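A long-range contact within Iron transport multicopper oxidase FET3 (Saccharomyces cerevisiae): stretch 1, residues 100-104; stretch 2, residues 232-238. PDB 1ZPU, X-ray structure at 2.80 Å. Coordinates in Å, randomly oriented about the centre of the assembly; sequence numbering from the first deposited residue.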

# COMPACT_ATOMS: atom_id res chain seq x y z
N GLY A 100 -1.67 10.06 -12.60
CA GLY A 100 -2.69 10.20 -11.58
C GLY A 100 -2.17 10.30 -10.17
O GLY A 100 -1.12 10.90 -9.92
N THR A 101 -2.91 9.70 -9.24
CA THR A 101 -2.64 9.89 -7.81
C THR A 101 -1.87 8.73 -7.20
O THR A 101 -2.34 7.59 -7.20
CB THR A 101 -3.95 10.17 -7.04
OG1 THR A 101 -4.73 11.14 -7.76
CG2 THR A 101 -3.64 10.69 -5.62
N TYR A 102 -0.68 9.03 -6.69
CA TYR A 102 0.13 8.02 -6.01
C TYR A 102 0.65 8.58 -4.70
O TYR A 102 0.37 9.71 -4.35
CB TYR A 102 1.28 7.54 -6.91
CG TYR A 102 0.79 7.03 -8.24
CD1 TYR A 102 0.45 7.92 -9.26
CD2 TYR A 102 0.61 5.68 -8.46
CE1 TYR A 102 -0.02 7.47 -10.45
CE2 TYR A 102 0.13 5.22 -9.66
CZ TYR A 102 -0.19 6.12 -10.65
OH TYR A 102 -0.67 5.68 -11.85
N TRP A 103 1.40 7.76 -3.97
CA TRP A 103 2.09 8.22 -2.78
C TRP A 103 3.39 7.45 -2.56
O TRP A 103 3.65 6.41 -3.18
CB TRP A 103 1.20 8.14 -1.54
CG TRP A 103 0.71 6.77 -1.14
CD1 TRP A 103 -0.05 5.93 -1.90
CD2 TRP A 103 0.87 6.12 0.13
NE1 TRP A 103 -0.33 4.79 -1.21
CE2 TRP A 103 0.22 4.87 0.04
CE3 TRP A 103 1.51 6.46 1.32
CZ2 TRP A 103 0.19 3.97 1.10
CZ3 TRP A 103 1.48 5.57 2.38
CH2 TRP A 103 0.82 4.33 2.26
N TYR A 104 4.22 7.99 -1.68
CA TYR A 104 5.44 7.34 -1.32
C TYR A 104 5.48 7.13 0.18
O TYR A 104 4.99 7.95 0.95
CB TYR A 104 6.62 8.19 -1.78
CG TYR A 104 6.83 9.48 -1.03
CD1 TYR A 104 7.64 9.52 0.09
CD2 TYR A 104 6.24 10.66 -1.46
CE1 TYR A 104 7.85 10.70 0.78
CE2 TYR A 104 6.44 11.86 -0.78
CZ TYR A 104 7.25 11.87 0.34
OH TYR A 104 7.48 13.05 1.03
N VAL A 232 -6.30 1.19 3.53
CA VAL A 232 -5.00 1.87 3.51
C VAL A 232 -4.37 1.64 2.16
O VAL A 232 -4.59 0.59 1.55
CB VAL A 232 -4.06 1.42 4.62
CG1 VAL A 232 -4.68 1.72 5.95
CG2 VAL A 232 -3.74 -0.04 4.51
N ALA A 233 -3.65 2.64 1.67
CA ALA A 233 -2.88 2.55 0.43
C ALA A 233 -3.70 2.83 -0.82
O ALA A 233 -3.13 3.09 -1.87
CB ALA A 233 -2.18 1.19 0.32
N GLN A 234 -5.02 2.76 -0.74
CA GLN A 234 -5.79 3.08 -1.94
C GLN A 234 -6.13 4.55 -2.10
O GLN A 234 -6.12 5.30 -1.13
CB GLN A 234 -6.97 2.13 -2.21
CG GLN A 234 -7.97 1.83 -1.12
CD GLN A 234 -8.86 0.60 -1.47
OE1 GLN A 234 -8.42 -0.35 -2.16
NE2 GLN A 234 -10.12 0.63 -1.01
N ARG A 235 -6.38 4.96 -3.34
CA ARG A 235 -6.69 6.33 -3.67
C ARG A 235 -8.00 6.37 -4.43
O ARG A 235 -8.18 5.63 -5.40
CB ARG A 235 -5.59 6.92 -4.56
CG ARG A 235 -4.26 7.09 -3.89
CD ARG A 235 -3.44 5.80 -3.85
NE ARG A 235 -2.82 5.53 -5.14
CZ ARG A 235 -2.54 4.31 -5.61
NH1 ARG A 235 -2.84 3.23 -4.91
NH2 ARG A 235 -1.98 4.18 -6.81
N TYR A 236 -8.94 7.20 -3.97
CA TYR A 236 -10.09 7.55 -4.80
C TYR A 236 -9.95 9.01 -5.11
O TYR A 236 -9.79 9.82 -4.21
CB TYR A 236 -11.44 7.30 -4.10
CG TYR A 236 -11.83 5.85 -3.93
CD1 TYR A 236 -12.92 5.29 -4.61
CD2 TYR A 236 -11.12 5.02 -3.06
CE1 TYR A 236 -13.26 3.93 -4.44
CE2 TYR A 236 -11.44 3.69 -2.87
CZ TYR A 236 -12.50 3.15 -3.56
OH TYR A 236 -12.76 1.82 -3.32
N THR A 237 -9.95 9.33 -6.40
CA THR A 237 -10.05 10.72 -6.84
C THR A 237 -11.49 11.01 -7.26
O THR A 237 -12.12 10.23 -7.99
CB THR A 237 -9.09 11.03 -8.00
OG1 THR A 237 -7.75 10.68 -7.62
CG2 THR A 237 -9.15 12.51 -8.34
N VAL A 238 -11.99 12.15 -6.81
CA VAL A 238 -13.41 12.41 -6.76
C VAL A 238 -13.67 13.86 -7.17
O VAL A 238 -12.95 14.78 -6.75
CB VAL A 238 -13.91 12.09 -5.32
CG1 VAL A 238 -14.87 13.12 -4.80
CG2 VAL A 238 -14.47 10.68 -5.23

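The residues that touch are at least 130 apart in sequence, and side chains make the contact. The strand axes come no closer than 7.9 Å, and their directions differ by 144°, nearer antiparallel than parallel. That gap is too wide for backbone pairing, so side chains must bridge it.

Arg235 has the largest covered area of any residue here. Its CA-to-CB bond points toward the other stretch. Chi1 is m, but chi2 and chi3 are both p, so the chain is folded rather than extended. The bend brings Arg235 NE to 3.0 Å from Thr101 O, in a hydrogen bond with a nearly straight N-H...O angle of 165°. Arg235 NH2 adds a weak bond of 3.5 Å to the same Thr101 O. This oxygen lies at the edge of the guanidinium, near its plane, where the N-H groups point. The fold also turns the group back to its own stretch: Arg235 NH1 donates to Ala233 O at 3.1 Å. One side chain thus ties a strand carbonyl to the loop before its own strand.

Ala233 O has a second donor. The CA-to-CB bond of Trp103 points sideways, but chi1 p and chi2 of -59° carry the indole nearer. Trp103 NE1 lies 3.3 Å from Ala233 O, at 144°, a weak hydrogen bond. The same placement packs Trp103 CZ2 against Ala233 CB at 3.7 Å. Trp103 CD1 also lies 3.9 Å from Arg235 CD, so the arginine's aliphatic part is in contact with the indole.

The CA-to-CB bonds of Thr101 and Thr237 both point toward the other stretch, and both residues have chi1 m. Thr101 OG1 and Thr237 OG1 lie 3.1 Å apart in a hydrogen bond.

The CA-to-CB bond of Tyr102 points away, yet Tyr102 CD2 lies 3.4 Å from Arg235 NH2, obliquely to the ring.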